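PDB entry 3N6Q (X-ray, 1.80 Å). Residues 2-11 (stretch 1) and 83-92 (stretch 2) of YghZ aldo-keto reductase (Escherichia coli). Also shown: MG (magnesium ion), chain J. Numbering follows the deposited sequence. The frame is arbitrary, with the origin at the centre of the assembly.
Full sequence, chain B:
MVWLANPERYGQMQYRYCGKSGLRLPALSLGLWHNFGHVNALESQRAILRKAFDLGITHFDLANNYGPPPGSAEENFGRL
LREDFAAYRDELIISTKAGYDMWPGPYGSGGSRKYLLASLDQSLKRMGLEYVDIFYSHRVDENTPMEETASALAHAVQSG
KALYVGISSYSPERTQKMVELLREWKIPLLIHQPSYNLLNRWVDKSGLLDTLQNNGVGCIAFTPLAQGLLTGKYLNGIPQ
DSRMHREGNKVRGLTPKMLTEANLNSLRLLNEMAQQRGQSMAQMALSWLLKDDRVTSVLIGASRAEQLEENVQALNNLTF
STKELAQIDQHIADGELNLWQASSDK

Stretch 1 (2-11) VWLANPERYG
Stretch 2 83-92: EDFAAYRDEL

This is a small contact between two mostly irregular segments, 375 Å² of buried surface in all, with an aromatic cluster at one end, a buried-acid polar site at the other, and a tyrosine between them.

The register runs in the same order along both chains: Trp3 lies by Asp84 (CA to CA 6.1 Å), Ala5 by Tyr88 (CA to CA 8.9 Å) and Tyr10 by Glu91 (CA to CA 10.7 Å), so the backbones diverge, and at the widest pair Tyr10 and Glu91 meet through the ends of their side chains. Stretch 1 is extended from Trp3 (phi/psi -117/130) through Ala5 (-68/154), then folds into two overlapping type I turns, Asn6 to Arg9 and Glu8 to Gly11, closed by Arg9 N to Asn6 O (3.1 Å) and Gly11 N to Glu8 O (2.9 Å). Stretch 2 leaves its helix at Phe85 (-122/21) and includes a short 3-10 segment that runs to Glu91; Tyr88 N bonds Phe85 O at 2.9 Å, and Glu91 N bonds Tyr88 O at 3.0 Å.

At the narrow end, the CA-to-CB bond of Trp3 (chi1 t, chi2 63°) points toward stretch 2, and those of Ala5, Tyr88, Arg9, Tyr10 and Glu91 likewise point toward the opposing stretch. The edge of Trp3 meets the face of Phe85 (chi1 m, chi2 -102°), with the Trp3 six-membered ring and the Phe85 ring 5.4 Å apart between centroids, planes at 62°, and Trp3 CZ3 3.9 Å from Phe85 CZ. The same CZ3 of Trp3 packs 4.1 Å from Tyr88 CE2, while Trp3 CE3 sits 3.3 Å from Asp84 O. Water 1 ties the backbones together, donating to Trp3 O (2.6 Å) and Asp84 O (2.7 Å).

Tyr88 (chi1 m, chi2 -56°) serves two chemistries. Its ring packs on a small residue, Ala5 CB to Tyr88 CZ being 3.6 Å, and its hydroxyl oxygen accepts a nearly straight bond from the backbone, Ala5 N to Tyr88 OH, 3.0 Å at 172°.

At the wide end, Glu91 (m, t, chi3 57°) concentrates two donors on one oxygen. Arg9 NH2 reaches Glu91 OE1 at 2.8 Å and 177°, a salt bridge near the guanidinium plane; Tyr10 OH donates to the same Glu91 OE1 at 2.6 Å. Arg9 (p, t, t, chi4 -86°) is also held by its own turn, Arg9 NH1 donating to Asn6 O at 2.9 Å. Tyr10 is m with chi2 -56°. Water 2 donates to Tyr10 OH (2.8 Å) and Glu91 O (2.7 Å), making a second link.

In this contact the close end is packed by aromatic rings, and the wide end is joined by Arg9 and Tyr10 meeting the buried Glu91 carboxylate.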

# COMPACT_ATOMS: atom_id res chain seq x y z
N VAL B 2 15.07 34.06 11.76
CA VAL B 2 14.16 33.11 12.47
C VAL B 2 12.85 33.87 12.64
O VAL B 2 12.86 35.02 13.01
CB VAL B 2 14.75 32.76 13.86
CG1 VAL B 2 13.72 32.05 14.73
CG2 VAL B 2 16.00 31.88 13.71
N TRP B 3 11.72 33.25 12.31
CA TRP B 3 10.44 33.96 12.43
C TRP B 3 9.56 33.25 13.45
O TRP B 3 9.37 32.03 13.38
CB TRP B 3 9.73 34.09 11.07
CG TRP B 3 8.36 34.72 11.19
CD1 TRP B 3 8.06 35.99 11.63
CD2 TRP B 3 7.12 34.07 10.98
NE1 TRP B 3 6.69 36.17 11.65
CE2 TRP B 3 6.09 34.99 11.32
CE3 TRP B 3 6.76 32.78 10.53
CZ2 TRP B 3 4.72 34.70 11.15
CZ3 TRP B 3 5.38 32.49 10.38
CH2 TRP B 3 4.39 33.46 10.68
N LEU B 4 9.01 34.02 14.40
CA LEU B 4 8.17 33.44 15.44
C LEU B 4 6.71 33.91 15.25
O LEU B 4 6.42 35.11 15.15
CB LEU B 4 8.74 33.80 16.84
CG LEU B 4 8.06 33.38 18.13
CD1 LEU B 4 8.10 31.85 18.32
CD2 LEU B 4 8.80 34.05 19.32
N ALA B 5 5.82 32.96 15.00
CA ALA B 5 4.44 33.30 14.69
C ALA B 5 3.81 33.89 15.97
O ALA B 5 4.25 33.59 17.07
CB ALA B 5 3.67 32.03 14.24
N ASN B 6 2.80 34.72 15.79
CA ASN B 6 2.04 35.33 16.90
C ASN B 6 1.59 34.29 17.91
O ASN B 6 0.86 33.34 17.59
CB ASN B 6 0.89 36.14 16.30
CG ASN B 6 -0.11 36.62 17.35
OD1 ASN B 6 0.24 36.77 18.51
ND2 ASN B 6 -1.37 36.82 16.93
N PRO B 7 2.03 34.43 19.17
CA PRO B 7 1.67 33.40 20.15
C PRO B 7 0.19 33.37 20.43
O PRO B 7 -0.30 32.34 20.85
CB PRO B 7 2.44 33.79 21.44
CG PRO B 7 3.31 34.92 21.05
CD PRO B 7 3.04 35.39 19.67
N GLU B 8 -0.51 34.45 20.08
CA GLU B 8 -1.94 34.60 20.32
C GLU B 8 -2.78 34.26 19.07
O GLU B 8 -4.01 34.45 19.08
CB GLU B 8 -2.24 36.06 20.73
CG GLU B 8 -1.57 36.49 22.08
CD GLU B 8 -1.79 35.44 23.17
OE1 GLU B 8 -2.95 35.01 23.34
OE2 GLU B 8 -0.81 35.01 23.82
N ARG B 9 -2.16 33.63 18.07
CA ARG B 9 -2.83 33.39 16.78
C ARG B 9 -4.12 32.60 16.84
O ARG B 9 -4.96 32.74 15.93
CB ARG B 9 -1.84 32.75 15.74
CG ARG B 9 -1.33 31.33 16.11
CD ARG B 9 -0.13 30.98 15.22
NE ARG B 9 0.47 29.70 15.59
CZ ARG B 9 1.38 29.54 16.54
NH1 ARG B 9 1.76 30.58 17.30
NH2 ARG B 9 1.86 28.33 16.78
N TYR B 10 -4.25 31.68 17.79
CA TYR B 10 -5.44 30.84 17.88
C TYR B 10 -6.55 31.44 18.77
O TYR B 10 -7.58 30.79 19.00
CB TYR B 10 -5.08 29.43 18.35
CG TYR B 10 -4.11 28.76 17.39
CD1 TYR B 10 -4.44 28.64 16.05
CD2 TYR B 10 -2.85 28.33 17.81
CE1 TYR B 10 -3.55 28.03 15.12
CE2 TYR B 10 -1.91 27.76 16.87
CZ TYR B 10 -2.31 27.62 15.53
OH TYR B 10 -1.45 27.03 14.60
N GLY B 11 -6.35 32.67 19.22
CA GLY B 11 -7.16 33.20 20.32
C GLY B 11 -8.48 33.80 19.87
O GLY B 11 -9.42 33.84 20.65
N GLU B 83 11.30 28.45 4.25
CA GLU B 83 12.00 29.58 4.89
C GLU B 83 11.36 29.95 6.24
O GLU B 83 12.07 30.09 7.26
CB GLU B 83 12.08 30.82 3.99
CG GLU B 83 13.19 30.78 2.89
CD GLU B 83 13.39 32.10 2.17
OE1 GLU B 83 12.68 33.05 2.52
OE2 GLU B 83 14.34 32.23 1.32
N ASP B 84 10.02 30.00 6.29
CA ASP B 84 9.32 30.60 7.44
C ASP B 84 8.44 29.62 8.23
O ASP B 84 8.02 29.94 9.36
CB ASP B 84 8.45 31.75 6.96
CG ASP B 84 9.24 32.99 6.57
OD1 ASP B 84 10.44 33.12 6.95
OD2 ASP B 84 8.63 33.87 5.94
N PHE B 85 8.08 28.49 7.62
CA PHE B 85 7.10 27.61 8.23
C PHE B 85 7.61 26.20 8.48
O PHE B 85 6.83 25.34 8.71
CB PHE B 85 5.78 27.57 7.41
CG PHE B 85 5.04 28.87 7.37
CD1 PHE B 85 3.92 29.05 8.19
CD2 PHE B 85 5.33 29.83 6.42
CE1 PHE B 85 3.19 30.23 8.12
CE2 PHE B 85 4.62 31.00 6.31
CZ PHE B 85 3.56 31.22 7.21
N ALA B 86 8.93 26.00 8.53
CA ALA B 86 9.48 24.67 8.81
C ALA B 86 9.05 24.07 10.13
O ALA B 86 8.91 22.86 10.24
CB ALA B 86 11.02 24.68 8.71
N ALA B 87 8.81 24.88 11.14
CA ALA B 87 8.36 24.31 12.38
C ALA B 87 6.83 24.22 12.45
O ALA B 87 6.29 23.77 13.46
CB ALA B 87 8.90 25.10 13.56
N TYR B 88 6.13 24.71 11.42
CA TYR B 88 4.67 24.92 11.58
C TYR B 88 3.86 24.10 10.58
O TYR B 88 2.64 24.31 10.47
CB TYR B 88 4.29 26.38 11.35
CG TYR B 88 4.86 27.34 12.40
CD1 TYR B 88 4.61 27.16 13.76
CD2 TYR B 88 5.61 28.45 11.99
CE1 TYR B 88 5.15 28.05 14.72
CE2 TYR B 88 6.15 29.35 12.94
CZ TYR B 88 5.89 29.15 14.28
OH TYR B 88 6.42 30.05 15.19
N ARG B 89 4.50 23.23 9.78
CA ARG B 89 3.71 22.53 8.76
C ARG B 89 2.52 21.76 9.32
O ARG B 89 1.45 21.66 8.66
CB ARG B 89 4.59 21.61 7.88
CG ARG B 89 3.86 21.14 6.64
CD ARG B 89 3.26 19.75 6.86
NE ARG B 89 2.51 19.25 5.69
CZ ARG B 89 1.23 19.54 5.39
NH1 ARG B 89 0.53 20.46 6.11
NH2 ARG B 89 0.65 18.95 4.32
N ASP B 90 2.70 21.14 10.49
CA ASP B 90 1.64 20.30 11.05
C ASP B 90 0.49 21.12 11.69
O ASP B 90 -0.51 20.53 12.13
CB ASP B 90 2.20 19.26 12.05
CG ASP B 90 3.16 18.24 11.34
OD1 ASP B 90 3.11 18.13 10.07
OD2 ASP B 90 3.84 17.48 12.04
N GLU B 91 0.64 22.43 11.68
CA GLU B 91 -0.43 23.36 12.06
C GLU B 91 -1.20 23.89 10.83
O GLU B 91 -2.04 24.79 10.99
CB GLU B 91 0.19 24.53 12.85
CG GLU B 91 0.58 24.04 14.25
CD GLU B 91 1.38 25.05 15.02
OE1 GLU B 91 0.92 26.19 15.22
OE2 GLU B 91 2.47 24.68 15.50
N LEU B 92 -0.77 23.51 9.61
CA LEU B 92 -1.34 24.06 8.37
C LEU B 92 -2.17 23.02 7.64
O LEU B 92 -1.83 21.81 7.66
CB LEU B 92 -0.23 24.51 7.38
CG LEU B 92 0.74 25.55 7.94
CD1 LEU B 92 1.70 25.95 6.77
CD2 LEU B 92 -0.05 26.79 8.45
MG MG J . 15.03 33.79 0.63
O HOH W 1 9.68 30.28 11.46
O HOH W 2 -3.01 25.04 13.48